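PDB 1UFO: hypothetical protein TT1662, which probably acts as a hydrolase of the alpha/beta hydrolase fold, with a physiological substrate that is not known. Local coordinates for residues 173-179 with 206-210. Coordinates in Å, arbitrary orientation, origin at the centre of the assembly. Where two conformers were deposited one is given. Residues are numbered along the deposited sequence.
Sequences VPLLHLH and RLARF
Two neighbouring parallel strands, 175-179 and 207-210, pair here at one edge of the alpha/beta hydrolase sheet, as the two strands of a beta-alpha-beta unit connected through helix 188-198. Their axes approach to 4.6 Å at 15°, and the register sets Leu175 opposite Leu207, Leu176 opposite Ala208, His177 opposite Arg209 and Leu178 opposite Phe210. Five hydrogen bonds join the extended strands: Leu175 N to Arg206 O (2.9 Å), Ala208 N to Leu175 O (2.9 Å), His177 N to Ala208 O (3.0 Å), Phe210 N to His177 O (2.8 Å) and His179 N to Phe210 O (2.8 Å). Arg206, just before its strand, is not extended (phi/psi 80°/0°), yet accepts the first bond. On the face covered by helix 221-236, Leu176 (t, p) brings CD1 to 3.7 Å from Ala208 CB, and Leu178 CD2 lies 4.1 Å from Phe210 CD2, with Phe210 chi1 t. The other face carries Leu175 and Leu207, both t, p, with Leu175 CD2 3.8 Å from Leu207 CD1. His179, hydrogen-bonded to Val186 O, lies against a probable Ser-His-Asp triad. Outward-facing backbone groups of Leu176 and Leu178 bond to strand 132-135, while residues 208-210 pair antiparallel with the second subunit. One face is thus apolar; the other adds His177 and Arg209, whose polar ends are held by His120 and, through a salt bridge, Glu213 of the second subunit.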
loop_
_atom_site.group_PDB
_atom_site.type_symbol
_atom_site.label_atom_id
_atom_site.label_comp_id
_atom_site.label_asym_id
_atom_site.label_seq_id
_atom_site.Cartn_x
_atom_site.Cartn_y
_atom_site.Cartn_z
ATOM N N VAL A 173 -1.442 -14.085 10.687
ATOM C CA VAL A 173 -1.601 -12.723 11.221
ATOM C C VAL A 173 -1.373 -11.691 10.073
ATOM O O VAL A 173 -0.368 -11.749 9.357
ATOM C CB VAL A 173 -0.542 -12.445 12.290
ATOM C CG1 VAL A 173 -0.486 -10.937 12.624
ATOM C CG2 VAL A 173 -0.879 -13.323 13.545
ATOM N N PRO A 174 -2.284 -10.722 9.905
ATOM C CA PRO A 174 -2.108 -9.719 8.848
ATOM C C PRO A 174 -0.732 -9.058 8.938
ATOM O O PRO A 174 -0.307 -8.623 9.993
ATOM C CB PRO A 174 -3.193 -8.678 9.093
ATOM C CG PRO A 174 -4.398 -9.606 9.730
ATOM C CD PRO A 174 -3.567 -10.557 10.653
ATOM N N LEU A 175 -0.066 -8.998 7.803
ATOM C CA LEU A 175 1.293 -8.497 7.779
ATOM C C LEU A 175 1.529 -7.682 6.538
ATOM O O LEU A 175 1.337 -8.153 5.422
ATOM C CB LEU A 175 2.301 -9.693 7.802
ATOM C CG LEU A 175 3.794 -9.404 7.511
ATOM C CD1 LEU A 175 4.261 -8.502 8.594
ATOM C CD2 LEU A 175 4.577 -10.660 7.530
ATOM N N LEU A 176 1.963 -6.440 6.752
ATOM C CA LEU A 176 2.257 -5.557 5.599
ATOM C C LEU A 176 3.708 -5.142 5.636
ATOM O O LEU A 176 4.145 -4.628 6.660
ATOM C CB LEU A 176 1.387 -4.254 5.635
ATOM C CG LEU A 176 1.823 -3.168 4.695
ATOM C CD1 LEU A 176 1.642 -3.757 3.251
ATOM C CD2 LEU A 176 0.929 -1.945 4.895
ATOM N N HIS A 177 4.453 -5.409 4.563
ATOM C CA HIS A 177 5.852 -4.957 4.482
ATOM C C HIS A 177 5.810 -3.656 3.662
ATOM O O HIS A 177 5.187 -3.591 2.599
ATOM C CB HIS A 177 6.756 -5.984 3.786
ATOM C CG HIS A 177 7.583 -6.791 4.713
ATOM N ND1 HIS A 177 8.819 -6.355 5.171
ATOM C CD2 HIS A 177 7.356 -7.988 5.343
ATOM C CE1 HIS A 177 9.308 -7.257 6.025
ATOM N NE2 HIS A 177 8.428 -8.242 6.147
ATOM N N LEU A 178 6.438 -2.592 4.192
ATOM C CA LEU A 178 6.464 -1.302 3.493
ATOM C C LEU A 178 7.951 -1.055 3.213
ATOM O O LEU A 178 8.796 -1.178 4.121
ATOM C CB LEU A 178 5.912 -0.157 4.392
ATOM C CG LEU A 178 4.475 -0.492 4.818
ATOM C CD1 LEU A 178 4.416 -1.077 6.267
ATOM C CD2 LEU A 178 3.655 0.850 4.779
ATOM N N HIS A 179 8.299 -0.729 1.961
ATOM C CA HIS A 179 9.721 -0.611 1.611
ATOM C C HIS A 179 9.961 0.439 0.544
ATOM O O HIS A 179 9.045 0.854 -0.150
ATOM C CB HIS A 179 10.147 -1.947 0.976
ATOM C CG HIS A 179 11.492 -2.444 1.392
ATOM N ND1 HIS A 179 11.666 -3.185 2.555
ATOM C CD2 HIS A 179 12.731 -2.322 0.831
ATOM C CE1 HIS A 179 12.947 -3.485 2.706
ATOM N NE2 HIS A 179 13.623 -2.975 1.666
ATOM N N ARG A 206 -4.139 -11.549 3.457
ATOM C CA ARG A 206 -3.715 -10.857 4.683
ATOM C C ARG A 206 -2.230 -10.543 4.761
ATOM O O ARG A 206 -1.831 -9.911 5.662
ATOM C CB ARG A 206 -4.248 -11.465 5.965
ATOM C CG ARG A 206 -5.705 -11.905 5.829
ATOM C CD ARG A 206 -6.054 -12.544 7.105
ATOM N NE ARG A 206 -7.478 -12.487 7.410
ATOM C CZ ARG A 206 -8.460 -13.121 6.782
ATOM N NH1 ARG A 206 -8.212 -13.917 5.749
ATOM N NH2 ARG A 206 -9.723 -12.964 7.219
ATOM N N LEU A 207 -1.488 -10.940 3.714
ATOM C CA LEU A 207 -0.071 -10.601 3.578
ATOM C C LEU A 207 -0.083 -9.535 2.457
ATOM O O LEU A 207 -0.821 -9.642 1.477
ATOM C CB LEU A 207 0.726 -11.831 3.100
ATOM C CG LEU A 207 2.163 -11.726 2.872
ATOM C CD1 LEU A 207 2.872 -11.340 4.240
ATOM C CD2 LEU A 207 2.656 -13.156 2.414
ATOM N N ALA A 208 0.741 -8.507 2.583
ATOM C CA ALA A 208 0.758 -7.472 1.545
ATOM C C ALA A 208 2.084 -6.713 1.557
ATOM O O ALA A 208 2.867 -6.798 2.499
ATOM C CB ALA A 208 -0.429 -6.449 1.750
ATOM N N ARG A 209 2.319 -6.015 0.434
ATOM C CA ARG A 209 3.519 -5.157 0.348
ATOM C C ARG A 209 3.182 -3.798 -0.208
ATOM O O ARG A 209 2.230 -3.615 -0.997
ATOM C CB ARG A 209 4.630 -5.811 -0.536
ATOM C CG ARG A 209 4.284 -6.034 -1.986
ATOM C CD ARG A 209 5.402 -6.939 -2.714
ATOM N NE ARG A 209 4.903 -8.254 -3.043
ATOM C CZ ARG A 209 4.651 -8.744 -4.271
ATOM N NH1 ARG A 209 4.194 -10.001 -4.392
ATOM N NH2 ARG A 209 4.860 -8.030 -5.380
ATOM N N PHE A 210 3.931 -2.784 0.216
ATOM C CA PHE A 210 3.773 -1.437 -0.294
ATOM C C PHE A 210 5.195 -0.998 -0.587
ATOM O O PHE A 210 6.065 -1.062 0.298
ATOM C CB PHE A 210 3.175 -0.468 0.756
ATOM C CG PHE A 210 3.238 0.957 0.313
ATOM C CD1 PHE A 210 2.331 1.415 -0.658
ATOM C CD2 PHE A 210 4.222 1.822 0.834
ATOM C CE1 PHE A 210 2.362 2.760 -1.155
ATOM C CE2 PHE A 210 4.258 3.157 0.325
ATOM C CZ PHE A 210 3.328 3.600 -0.662
#